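PDB 2G40: lactate utilization protein C from Deinococcus radiodurans, which may function in L-lactate utilization as a homodimeric member of the LutC/YkgG family. Local coordinates for residues A[54-59]-A[169-174]; A[84-89]-A[159-164]; A[95-100]-A[112-117]; A[145-150]-A[188-193]. All blocks are in the same frame, centred on the assembly; numbering follows the deposited sequence.

Contact 1 (A[54-59]-A[169-174]); sequences AEILHQ and DQIVQT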
loop_
_atom_site.group_PDB
_atom_site.type_symbol
_atom_site.label_atom_id
_atom_site.label_comp_id
_atom_site.label_asym_id
_atom_site.label_seq_id
_atom_site.Cartn_x
_atom_site.Cartn_y
_atom_site.Cartn_z
ATOM N N ALA A 54 -21.246 -8.682 17.009
ATOM C CA ALA A 54 -21.416 -10.004 16.400
ATOM C C ALA A 54 -21.664 -9.919 14.891
ATOM O O ALA A 54 -21.055 -10.654 14.122
ATOM C CB ALA A 54 -22.526 -10.777 17.092
ATOM N N GLU A 55 -22.554 -9.017 14.483
ATOM C CA GLU A 55 -22.856 -8.772 13.068
ATOM C C GLU A 55 -21.649 -8.254 12.293
ATOM O O GLU A 55 -21.425 -8.625 11.131
ATOM C CB GLU A 55 -23.987 -7.772 12.952
ATOM C CG GLU A 55 -25.326 -8.294 13.407
ATOM C CD GLU A 55 -26.364 -7.206 13.533
ATOM O OE1 GLU A 55 -26.041 -6.083 13.973
ATOM O OE2 GLU A 55 -27.537 -7.482 13.201
ATOM N N ILE A 56 -20.866 -7.404 12.945
ATOM C CA ILE A 56 -19.631 -6.893 12.365
ATOM C C ILE A 56 -18.636 -8.035 12.092
ATOM O O ILE A 56 -18.083 -8.121 11.002
ATOM C CB ILE A 56 -18.999 -5.794 13.260
ATOM C CG1 ILE A 56 -19.871 -4.541 13.241
ATOM C CG2 ILE A 56 -17.587 -5.456 12.789
ATOM C CD1 ILE A 56 -19.435 -3.504 14.269
ATOM N N LEU A 57 -18.411 -8.894 13.088
ATOM C CA LEU A 57 -17.529 -10.045 12.951
ATOM C C LEU A 57 -17.989 -10.967 11.832
ATOM O O LEU A 57 -17.197 -11.393 10.976
ATOM C CB LEU A 57 -17.456 -10.803 14.281
ATOM C CG LEU A 57 -16.598 -10.087 15.337
ATOM C CD1 LEU A 57 -16.738 -10.735 16.693
ATOM C CD2 LEU A 57 -15.135 -10.050 14.917
ATOM N N HIS A 58 -19.289 -11.239 11.803
ATOM C CA HIS A 58 -19.851 -12.090 10.763
ATOM C C HIS A 58 -19.727 -11.450 9.397
ATOM O O HIS A 58 -19.374 -12.101 8.433
ATOM C CB HIS A 58 -21.305 -12.405 11.061
ATOM C CG HIS A 58 -21.485 -13.327 12.223
ATOM N ND1 HIS A 58 -22.705 -13.521 12.830
ATOM C CD2 HIS A 58 -20.605 -14.115 12.885
ATOM C CE1 HIS A 58 -22.567 -14.382 13.822
ATOM N NE2 HIS A 58 -21.310 -14.781 13.856
ATOM N N GLN A 59 -19.969 -10.156 9.323
ATOM C CA GLN A 59 -19.770 -9.430 8.069
ATOM C C GLN A 59 -18.325 -9.446 7.565
ATOM O O GLN A 59 -18.079 -9.657 6.375
ATOM C CB GLN A 59 -20.258 -7.996 8.245
ATOM C CG GLN A 59 -20.099 -7.138 7.011
ATOM C CD GLN A 59 -20.695 -5.794 7.225
ATOM O OE1 GLN A 59 -20.173 -4.977 7.986
ATOM N NE2 GLN A 59 -21.787 -5.546 6.564
ATOM N N ASP A 169 -10.892 -6.364 18.498
ATOM C CA ASP A 169 -11.074 -4.929 18.773
ATOM C C ASP A 169 -10.508 -3.995 17.718
ATOM O O ASP A 169 -10.671 -2.783 17.814
ATOM C CB ASP A 169 -10.523 -4.552 20.160
ATOM C CG ASP A 169 -9.009 -4.697 20.269
ATOM O OD1 ASP A 169 -8.322 -4.863 19.248
ATOM O OD2 ASP A 169 -8.501 -4.641 21.404
ATOM N N GLN A 170 -9.849 -4.546 16.710
ATOM C CA GLN A 170 -9.353 -3.755 15.593
ATOM C C GLN A 170 -10.338 -3.740 14.431
ATOM O O GLN A 170 -10.095 -3.086 13.417
ATOM C CB GLN A 170 -8.024 -4.324 15.073
ATOM C CG GLN A 170 -6.848 -4.059 15.961
ATOM C CD GLN A 170 -5.601 -4.652 15.376
ATOM O OE1 GLN A 170 -5.511 -5.858 15.206
ATOM N NE2 GLN A 170 -4.633 -3.816 15.074
ATOM N N ILE A 171 -11.425 -4.486 14.549
ATOM C CA ILE A 171 -12.387 -4.554 13.465
ATOM C C ILE A 171 -13.467 -3.494 13.702
ATOM O O ILE A 171 -14.088 -3.478 14.754
ATOM C CB ILE A 171 -13.029 -5.939 13.374
ATOM C CG1 ILE A 171 -11.957 -7.015 13.160
ATOM C CG2 ILE A 171 -14.067 -5.942 12.273
ATOM C CD1 ILE A 171 -12.449 -8.431 13.494
ATOM N N VAL A 172 -13.667 -2.615 12.731
ATOM C CA VAL A 172 -14.716 -1.603 12.795
ATOM C C VAL A 172 -15.658 -1.868 11.653
ATOM O O VAL A 172 -15.329 -2.612 10.731
ATOM C CB VAL A 172 -14.154 -0.144 12.705
ATOM C CG1 VAL A 172 -13.189 0.100 13.846
ATOM C CG2 VAL A 172 -13.481 0.121 11.355
ATOM N N GLN A 173 -16.831 -1.268 11.709
ATOM C CA GLN A 173 -17.836 -1.543 10.699
ATOM C C GLN A 173 -17.566 -0.821 9.393
ATOM O O GLN A 173 -17.602 -1.427 8.317
ATOM C CB GLN A 173 -19.219 -1.184 11.213
ATOM C CG GLN A 173 -20.284 -1.332 10.149
ATOM C CD GLN A 173 -21.642 -0.950 10.633
ATOM O OE1 GLN A 173 -21.868 -0.765 11.833
ATOM N NE2 GLN A 173 -22.574 -0.820 9.692
ATOM N N THR A 174 -17.334 0.485 9.478
ATOM C CA THR A 174 -17.362 1.333 8.303
ATOM C C THR A 174 -15.974 1.828 7.917
ATOM O O THR A 174 -15.079 1.947 8.759
ATOM C CB THR A 174 -18.248 2.562 8.557
ATOM O OG1 THR A 174 -17.688 3.318 9.643
ATOM C CG2 THR A 174 -19.680 2.136 8.901
#
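Ile56 and Gln173 bring the two backbones nearest, their CA atoms 5.9 Å apart, where segment 54-59 of helix 53-66 passes a short strand, 171-172, and the turn that follows it. No hydrogen bond crosses; the join is made by aliphatic groups. Ile56 points at the other segment and divides its branches. Its CG2, anti to the backbone N (chi1 of the CG1 branch -69°), meets CG2 of Ile171 at 3.6 Å as the two isoleucines slide past each other in opposite directions. Its CD1 reaches CB of Gln173 at 3.8 Å, the two chains crossing at about a right angle. The next residue, Leu57, presses CD2 on Ile171 CD1 at 3.4 Å, tighter than usual for two methyl groups. An alanine in place of Ile56 would probably open a gap between the helix and the strand, leaving Ile171 CG2 and Gln173 CB without their apolar partner. The amide ends turn elsewhere: Gln59 OE1 bonds to Ser137 OG and Gln173 OE1 to the backbone N of Leu51. Helix 53-66 lies against strand 171-172, outermost within this chain in the four-stranded mixed sheet and paired with 134-136, while Thr174 caps the start of helix 175-187.

Contact 2 (A[84-89]-A[159-164]); sequences AKALGN and PDFHIC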
loop_
_atom_site.group_PDB
_atom_site.type_symbol
_atom_site.label_atom_id
_atom_site.label_comp_id
_atom_site.label_asym_id
_atom_site.label_seq_id
_atom_site.Cartn_x
_atom_site.Cartn_y
_atom_site.Cartn_z
ATOM N N ALA A 84 0.497 -21.659 13.529
ATOM C CA ALA A 84 1.190 -22.901 13.181
ATOM C C ALA A 84 0.388 -23.766 12.226
ATOM O O ALA A 84 0.937 -24.290 11.254
ATOM C CB ALA A 84 1.544 -23.683 14.421
ATOM N N LYS A 85 -0.908 -23.887 12.483
ATOM C CA LYS A 85 -1.779 -24.669 11.644
ATOM C C LYS A 85 -1.846 -24.065 10.233
ATOM O O LYS A 85 -1.750 -24.787 9.252
ATOM C CB LYS A 85 -3.171 -24.774 12.269
ATOM C CG LYS A 85 -4.100 -25.688 11.549
ATOM C CD LYS A 85 -5.418 -25.792 12.301
ATOM C CE LYS A 85 -6.403 -26.689 11.585
ATOM N NZ LYS A 85 -6.507 -26.333 10.142
ATOM N N ALA A 86 -1.948 -22.741 10.143
ATOM C CA ALA A 86 -1.984 -22.030 8.851
ATOM C C ALA A 86 -0.740 -22.237 7.986
ATOM O O ALA A 86 -0.847 -22.330 6.758
ATOM C CB ALA A 86 -2.191 -20.549 9.085
ATOM N N LEU A 87 0.426 -22.282 8.617
ATOM C CA LEU A 87 1.688 -22.557 7.915
ATOM C C LEU A 87 1.839 -23.978 7.399
ATOM O O LEU A 87 2.538 -24.213 6.406
ATOM C CB LEU A 87 2.865 -22.305 8.848
ATOM C CG LEU A 87 3.147 -20.847 9.125
ATOM C CD1 LEU A 87 4.135 -20.801 10.280
ATOM C CD2 LEU A 87 3.709 -20.177 7.878
ATOM N N GLY A 88 1.236 -24.936 8.097
ATOM C CA GLY A 88 1.358 -26.341 7.721
ATOM C C GLY A 88 2.799 -26.797 7.728
ATOM O O GLY A 88 3.519 -26.582 8.701
ATOM N N ASN A 89 3.227 -27.395 6.617
ATOM C CA ASN A 89 4.580 -27.949 6.509
ATOM C C ASN A 89 5.553 -27.000 5.796
ATOM O O ASN A 89 6.733 -27.310 5.658
ATOM C CB ASN A 89 4.547 -29.339 5.840
ATOM C CG ASN A 89 3.711 -29.365 4.569
ATOM N N PRO A 159 6.332 -11.863 -0.437
ATOM C CA PRO A 159 6.002 -13.263 -0.164
ATOM C C PRO A 159 4.601 -13.627 -0.673
ATOM O O PRO A 159 3.743 -12.759 -0.791
ATOM C CB PRO A 159 6.044 -13.342 1.373
ATOM C CG PRO A 159 6.892 -12.180 1.774
ATOM C CD PRO A 159 6.527 -11.115 0.805
ATOM N N ASP A 160 4.374 -14.898 -0.954
ATOM C CA ASP A 160 3.143 -15.305 -1.634
ATOM C C ASP A 160 1.988 -15.670 -0.722
ATOM O O ASP A 160 0.882 -15.889 -1.201
ATOM C CB ASP A 160 3.454 -16.473 -2.529
ATOM C CG ASP A 160 2.453 -16.634 -3.655
ATOM O OD1 ASP A 160 2.017 -15.624 -4.243
ATOM O OD2 ASP A 160 2.141 -17.788 -3.965
ATOM N N PHE A 161 2.233 -15.742 0.580
ATOM C CA PHE A 161 1.248 -16.163 1.550
ATOM C C PHE A 161 1.374 -15.250 2.745
ATOM O O PHE A 161 2.446 -15.151 3.322
ATOM C CB PHE A 161 1.501 -17.610 1.968
ATOM C CG PHE A 161 0.575 -18.149 3.048
ATOM C CD1 PHE A 161 -0.713 -17.683 3.226
ATOM C CD2 PHE A 161 1.019 -19.182 3.860
ATOM C CE1 PHE A 161 -1.550 -18.221 4.215
ATOM C CE2 PHE A 161 0.192 -19.724 4.839
ATOM C CZ PHE A 161 -1.077 -19.254 5.010
ATOM N N HIS A 162 0.293 -14.521 3.042
ATOM C CA HIS A 162 0.232 -13.556 4.131
ATOM C C HIS A 162 -0.706 -14.145 5.168
ATOM O O HIS A 162 -1.831 -14.531 4.853
ATOM C CB HIS A 162 -0.308 -12.229 3.580
ATOM C CG HIS A 162 -0.370 -11.099 4.567
ATOM N ND1 HIS A 162 -0.999 -9.912 4.275
ATOM C CD2 HIS A 162 0.110 -10.974 5.828
ATOM C CE1 HIS A 162 -0.905 -9.098 5.313
ATOM N NE2 HIS A 162 -0.245 -9.723 6.274
ATOM N N ILE A 163 -0.196 -14.281 6.380
ATOM C CA ILE A 163 -0.986 -14.593 7.558
ATOM C C ILE A 163 -1.117 -13.307 8.362
ATOM O O ILE A 163 -0.124 -12.774 8.871
ATOM C CB ILE A 163 -0.339 -15.649 8.452
ATOM C CG1 ILE A 163 -0.099 -16.949 7.657
ATOM C CG2 ILE A 163 -1.240 -15.919 9.659
ATOM C CD1 ILE A 163 0.723 -18.002 8.400
ATOM N N CYS A 164 -2.343 -12.810 8.461
ATOM C CA CYS A 164 -2.581 -11.521 9.069
ATOM C C CYS A 164 -3.462 -11.689 10.296
ATOM O O CYS A 164 -4.604 -12.174 10.207
ATOM C CB CYS A 164 -3.247 -10.603 8.054
ATOM S SG CYS A 164 -3.545 -8.996 8.708
#
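Ile163 CD1 is the methyl on which the end of the helix rests: Leu87 CD2 lies 3.7 Å from it and Ala86 CB 3.9 Å. Leu87 and Ile163 cross at about a right angle, and CG of Leu87 also touches the same methyl, which reaches the helix because chi2 of Ile163 is extended (172°). Beside this apolar cluster stands Phe161. Its ring turns an edge to the helix, with CE2 3.4 Å from the carbonyl O of Ala86, which lies near the ring plane; CA of Leu87 comes to the same edge, 4.4 Å from CE2. The ring is steadied from within its own strand, since CG1 of Ile163 sits 3.6 Å above one face, offset toward the rim. Phe161 also makes a cation-pi contact with Arg217. Ala86 and Leu87 belong to the last turn of the helix, which Gly88 leaves with positive phi after its N bonds back to the O of Ala84 at 3.2 Å. The end of helix 79-87 thus packs on strand 161-167, between 127-130 and 217-223 in the six-stranded parallel sheet, a helix-on-sheet layer consistent with the Rossmann-like clan of the LUD domain; Leu87 also touches Ala127 and Val93.

Contact 3 (A[95-100]-A[112-117]); sequences VPAGIP and RDEPPL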
loop_
_atom_site.group_PDB
_atom_site.type_symbol
_atom_site.label_atom_id
_atom_site.label_comp_id
_atom_site.label_asym_id
_atom_site.label_seq_id
_atom_site.Cartn_x
_atom_site.Cartn_y
_atom_site.Cartn_z
ATOM N N VAL A 95 8.898 -12.791 10.117
ATOM C CA VAL A 95 8.283 -12.321 11.349
ATOM C C VAL A 95 8.816 -10.927 11.657
ATOM O O VAL A 95 9.969 -10.782 12.044
ATOM C CB VAL A 95 8.560 -13.299 12.525
ATOM C CG1 VAL A 95 7.882 -12.836 13.811
ATOM C CG2 VAL A 95 8.036 -14.684 12.175
ATOM N N PRO A 96 7.985 -9.897 11.449
ATOM C CA PRO A 96 8.340 -8.542 11.862
ATOM C C PRO A 96 8.702 -8.470 13.343
ATOM O O PRO A 96 8.156 -9.203 14.169
ATOM C CB PRO A 96 7.053 -7.758 11.618
ATOM C CG PRO A 96 6.360 -8.509 10.523
ATOM C CD PRO A 96 6.662 -9.939 10.811
ATOM N N ALA A 97 9.628 -7.572 13.656
ATOM C CA ALA A 97 10.238 -7.457 14.980
ATOM C C ALA A 97 9.213 -7.275 16.104
ATOM O O ALA A 97 9.426 -7.711 17.242
ATOM C CB ALA A 97 11.270 -6.284 14.972
ATOM N N GLY A 98 8.088 -6.644 15.796
ATOM C CA GLY A 98 7.076 -6.345 16.806
ATOM C C GLY A 98 6.037 -7.410 17.039
ATOM O O GLY A 98 5.106 -7.214 17.833
ATOM N N ILE A 99 6.154 -8.546 16.355
ATOM C CA ILE A 99 5.235 -9.655 16.609
ATOM C C ILE A 99 5.525 -10.173 18.015
ATOM O O ILE A 99 6.678 -10.483 18.316
ATOM C CB ILE A 99 5.438 -10.779 15.563
ATOM C CG1 ILE A 99 4.900 -10.339 14.196
ATOM C CG2 ILE A 99 4.818 -12.105 16.017
ATOM C CD1 ILE A 99 3.398 -10.167 14.119
ATOM N N PRO A 100 4.498 -10.262 18.887
ATOM C CA PRO A 100 4.794 -10.803 20.214
ATOM C C PRO A 100 5.371 -12.223 20.177
ATOM O O PRO A 100 4.837 -13.089 19.508
ATOM C CB PRO A 100 3.440 -10.772 20.930
ATOM C CG PRO A 100 2.600 -9.813 20.152
ATOM C CD PRO A 100 3.093 -9.843 18.747
ATOM N N ARG A 112 13.884 -13.106 10.026
ATOM C CA ARG A 112 13.804 -11.759 10.525
ATOM C C ARG A 112 14.310 -10.823 9.444
ATOM O O ARG A 112 15.103 -11.215 8.577
ATOM C CB ARG A 112 14.614 -11.608 11.810
ATOM C CG ARG A 112 14.112 -12.477 12.957
ATOM C CD ARG A 112 12.711 -12.083 13.364
ATOM N NE ARG A 112 12.368 -12.700 14.625
ATOM C CZ ARG A 112 11.345 -12.342 15.392
ATOM N NH1 ARG A 112 10.515 -11.382 15.006
ATOM N NH2 ARG A 112 11.143 -12.973 16.541
ATOM N N ASP A 113 13.803 -9.596 9.492
ATOM C CA ASP A 113 14.065 -8.595 8.482
ATOM C C ASP A 113 15.115 -7.596 8.935
ATOM O O ASP A 113 15.132 -6.471 8.459
ATOM C CB ASP A 113 12.781 -7.841 8.149
ATOM C CG ASP A 113 12.896 -7.080 6.864
ATOM O OD1 ASP A 113 13.515 -7.630 5.927
ATOM O OD2 ASP A 113 12.374 -5.940 6.799
ATOM N N GLU A 114 15.963 -8.018 9.868
ATOM C CA GLU A 114 17.115 -7.242 10.295
ATOM C C GLU A 114 18.325 -8.174 10.224
ATOM O O GLU A 114 18.405 -9.132 10.999
ATOM C CB GLU A 114 16.895 -6.720 11.731
ATOM C CG GLU A 114 15.723 -5.724 11.910
ATOM C CD GLU A 114 14.331 -6.371 12.047
ATOM O OE1 GLU A 114 14.204 -7.491 12.608
ATOM O OE2 GLU A 114 13.347 -5.733 11.608
ATOM N N PRO A 115 19.253 -7.953 9.258
ATOM C CA PRO A 115 19.227 -6.920 8.214
ATOM C C PRO A 115 18.138 -7.218 7.183
ATOM O O PRO A 115 17.638 -8.349 7.130
ATOM C CB PRO A 115 20.621 -7.007 7.597
ATOM C CG PRO A 115 21.057 -8.430 7.847
ATOM C CD PRO A 115 20.442 -8.815 9.154
ATOM N N PRO A 116 17.793 -6.232 6.341
ATOM C CA PRO A 116 16.639 -6.403 5.486
ATOM C C PRO A 116 16.788 -7.593 4.555
ATOM O O PRO A 116 17.867 -7.813 3.989
ATOM C CB PRO A 116 16.571 -5.087 4.697
ATOM C CG PRO A 116 17.341 -4.136 5.480
ATOM C CD PRO A 116 18.446 -4.934 6.111
ATOM N N LEU A 117 15.728 -8.383 4.447
ATOM C CA LEU A 117 15.729 -9.535 3.566
ATOM C C LEU A 117 15.756 -9.072 2.112
ATOM O O LEU A 117 15.027 -8.170 1.741
ATOM C CB LEU A 117 14.475 -10.376 3.809
ATOM C CG LEU A 117 14.355 -10.994 5.215
ATOM C CD1 LEU A 117 12.965 -11.367 5.493
ATOM C CD2 LEU A 117 15.260 -12.210 5.350
HETATM O O HOH W 1 12.014 -8.987 11.467
HETATM O O HOH W 2 10.737 -6.034 11.096
HETATM O O HOH W 3 8.997 -10.838 17.324
#
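Val95 and Arg112 meet where two loops leave the C-terminal ends of neighbouring parallel strands, 92-94 and 109-111, at one margin of the six-stranded sheet. Arg112 NH1 donates to the carbonyl O of Val95 at 3.1 Å, with an N-H...O angle of 144°. The donor stands above the carbonyl plane, 61° out of it. The arginine chain crosses the valine obliquely and bends at chi2 (-63°), which sets CD 3.3 Å from Val95 O; NH1 lies 3.2 Å from Val95 CG1, with Val95 CB over one face of the guanidinium. The carbonyl of Pro96 lies near the guanidinium plane, at its edge.

Pro96 to Ile99 is a type I beta turn, closed by Ile99 N to the O of Pro96, and its far side is tied to the arginine through water. One water accepts from Arg112 NH1 and donates to the O atoms of both Ala97 and Ile99, so the guanidinium is linked to both the second and the last residue of the turn. A second water donates to Val95 O and to Glu114 OE1, and accepts from Asp113 N at 2.7 Å. Val95 O thus receives a hydrogen from the arginine and another from this water. A third water accepts from Ala97 N and donates to Glu114 OE2 at 2.7 Å, while Ala97 CB lies 4.0 Å from each carboxylate oxygen, OE1 and OE2, of Glu114. Within its own loop, Asp113 OD1 accepts from Leu117 N at 2.8 Å in a nearly straight bond, and OD2 forms a salt bridge with Arg152.

Contact 4 (A[145-150]-A[188-193]); sequences DHRADQ and EGRPLT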
loop_
_atom_site.group_PDB
_atom_site.type_symbol
_atom_site.label_atom_id
_atom_site.label_comp_id
_atom_site.label_asym_id
_atom_site.label_seq_id
_atom_site.Cartn_x
_atom_site.Cartn_y
_atom_site.Cartn_z
ATOM N N ASP A 145 -0.367 -0.227 8.538
ATOM C CA ASP A 145 0.389 1.016 8.643
ATOM C C ASP A 145 1.880 0.782 8.904
ATOM O O ASP A 145 2.606 1.727 9.160
ATOM C CB ASP A 145 -0.229 1.991 9.665
ATOM C CG ASP A 145 -0.120 1.509 11.110
ATOM O OD1 ASP A 145 0.377 0.395 11.356
ATOM O OD2 ASP A 145 -0.579 2.248 11.994
ATOM N N HIS A 146 2.312 -0.474 8.831
ATOM C CA HIS A 146 3.727 -0.832 8.720
ATOM C C HIS A 146 4.534 -0.465 9.939
ATOM O O HIS A 146 5.704 -0.150 9.850
ATOM C CB HIS A 146 4.248 -0.271 7.394
ATOM C CG HIS A 146 3.491 -0.825 6.232
ATOM N ND1 HIS A 146 3.590 -2.151 5.865
ATOM C CD2 HIS A 146 2.542 -0.282 5.433
ATOM C CE1 HIS A 146 2.767 -2.385 4.860
ATOM N NE2 HIS A 146 2.138 -1.263 4.567
ATOM N N ARG A 147 3.847 -0.504 11.076
ATOM C CA ARG A 147 4.472 -0.430 12.369
ATOM C C ARG A 147 5.224 -1.739 12.621
ATOM O O ARG A 147 5.317 -2.615 11.735
ATOM C CB ARG A 147 3.418 -0.110 13.412
ATOM C CG ARG A 147 2.963 1.343 13.334
ATOM C CD ARG A 147 1.760 1.560 14.201
ATOM N NE ARG A 147 1.146 2.868 14.026
ATOM C CZ ARG A 147 1.544 3.992 14.618
ATOM N NH1 ARG A 147 2.594 4.004 15.428
ATOM N NH2 ARG A 147 0.900 5.131 14.373
ATOM N N ALA A 148 5.791 -1.870 13.803
ATOM C CA ALA A 148 6.790 -2.917 14.047
ATOM C C ALA A 148 6.226 -4.327 13.893
ATOM O O ALA A 148 6.968 -5.232 13.525
ATOM C CB ALA A 148 7.395 -2.743 15.439
ATOM N N ASP A 149 4.931 -4.514 14.176
ATOM C CA ASP A 149 4.284 -5.832 14.053
ATOM C C ASP A 149 3.816 -6.147 12.624
ATOM O O ASP A 149 3.204 -7.167 12.392
ATOM C CB ASP A 149 3.115 -5.989 15.035
ATOM C CG ASP A 149 1.944 -5.026 14.745
ATOM O OD1 ASP A 149 2.120 -4.039 14.006
ATOM O OD2 ASP A 149 0.843 -5.249 15.303
ATOM N N GLN A 150 4.124 -5.260 11.682
ATOM C CA GLN A 150 3.718 -5.394 10.309
ATOM C C GLN A 150 4.883 -5.339 9.340
ATOM O O GLN A 150 4.867 -5.982 8.283
ATOM C CB GLN A 150 2.754 -4.268 9.988
ATOM C CG GLN A 150 1.450 -4.412 10.693
ATOM C CD GLN A 150 0.760 -3.103 10.750
ATOM O OE1 GLN A 150 0.316 -2.605 9.730
ATOM N NE2 GLN A 150 0.716 -2.507 11.922
ATOM N N GLU A 188 1.349 11.118 10.870
ATOM C CA GLU A 188 2.750 10.767 11.136
ATOM C C GLU A 188 3.584 10.481 9.893
ATOM O O GLU A 188 4.816 10.338 9.973
ATOM C CB GLU A 188 2.816 9.529 12.037
ATOM C CG GLU A 188 2.694 9.834 13.508
ATOM C CD GLU A 188 2.319 8.618 14.329
ATOM O OE1 GLU A 188 2.602 7.476 13.894
ATOM O OE2 GLU A 188 1.756 8.816 15.417
ATOM N N GLY A 189 2.922 10.397 8.743
ATOM C CA GLY A 189 3.594 10.098 7.501
ATOM C C GLY A 189 3.826 8.620 7.267
ATOM O O GLY A 189 4.601 8.245 6.367
ATOM N N ARG A 190 3.157 7.759 8.035
ATOM C CA ARG A 190 3.334 6.329 7.842
ATOM C C ARG A 190 2.568 5.932 6.601
ATOM O O ARG A 190 1.464 6.415 6.368
ATOM C CB ARG A 190 2.802 5.522 9.003
ATOM C CG ARG A 190 3.550 5.732 10.291
ATOM C CD ARG A 190 3.036 4.822 11.368
ATOM N NE ARG A 190 3.635 5.188 12.644
ATOM C CZ ARG A 190 4.849 4.827 13.041
ATOM N NH1 ARG A 190 5.614 4.083 12.270
ATOM N NH2 ARG A 190 5.294 5.205 14.232
ATOM N N PRO A 191 3.147 5.035 5.808
ATOM C CA PRO A 191 2.422 4.517 4.661
ATOM C C PRO A 191 1.295 3.608 5.078
ATOM O O PRO A 191 1.390 2.922 6.107
ATOM C CB PRO A 191 3.480 3.705 3.926
ATOM C CG PRO A 191 4.438 3.296 5.017
ATOM C CD PRO A 191 4.492 4.432 5.940
ATOM N N LEU A 192 0.243 3.582 4.272
ATOM C CA LEU A 192 -0.856 2.646 4.511
ATOM C C LEU A 192 -1.030 1.761 3.321
ATOM O O LEU A 192 -0.918 2.212 2.179
ATOM C CB LEU A 192 -2.178 3.352 4.753
ATOM C CG LEU A 192 -2.294 4.421 5.827
ATOM C CD1 LEU A 192 -3.720 4.874 5.842
ATOM C CD2 LEU A 192 -1.896 3.924 7.193
ATOM N N THR A 193 -1.335 0.504 3.596
ATOM C CA THR A 193 -1.644 -0.455 2.563
ATOM C C THR A 193 -3.022 -1.001 2.911
ATOM O O THR A 193 -3.216 -1.551 3.980
ATOM C CB THR A 193 -0.581 -1.560 2.529
ATOM O OG1 THR A 193 0.721 -0.970 2.346
ATOM C CG2 THR A 193 -0.885 -2.539 1.464
HETATM O O HOH W 4 4.976 2.939 9.715
HETATM O O HOH W 5 2.940 6.646 16.804
#
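His146 NE2 and Thr193 OG1 share a nearly straight hydrogen bond of 2.7 Å, the hydroxyl lying near the plane of the imidazole, while ND1 on the other side of the ring is bonded to the O of Gly151. The second polar centre is a salt-bridge network of Asp145, Arg147, Glu188 and Arg190. Arg147 NE donates to Asp145 OD2 at 2.7 Å, approaching from above the carboxylate plane, and its NH2 forms a salt bridge with Glu188 OE1 at 2.9 Å, the hydrogen bond in it weak and bent. That oxygen also takes Arg190 NE at 2.8 Å. Ser185 OG of helix 175-187 bonds to both Asp145 OD2 and Arg147 NH2. The two arginines cross at about a right angle, with Arg190 NE 3.0 Å above the centre of the Arg147 guanidinium and the two planes 45° apart; the carboxylates would be expected to offset the repulsion of these like charges. An alanine at Arg147 would probably leave Asp145 OD2 and Glu188 OE1 each without one charged partner. Carbon contacts complete the join: Leu192 CD2 touches Asp145 CB at 3.6 Å, and Pro191 CG lies 4.1 Å from His146 CD2. Segment 188-193 leads from helix 175-187, through a Schellman motif at Gly189, into strand 192-196, which lies beside 141-144 and, at Leu192, pairs antiparallel with a strand of the second subunit.

Contact 2 is the most buried, is mainly apolar and has no hydrogen bond across it, joining a helix to an inner strand of the parallel sheet. Contact 1 is also apolar across its segments but lies at an end strand of the mixed sheet, where glutamine ends find partners nearby. Contact 4 reaches that same sheet at its other end within the chain, where the second subunit continues it, and there charge and hydrogen bonds dominate over methyl packing. Contact 3, made of loops at the margin of the parallel sheet, depends heavily on water. Contacts 3 and 4 touch directly, Gly98 N lying 2.9 Å from Ala148 O, and both have residues that meet the second subunit; contacts 1 and 2 do not.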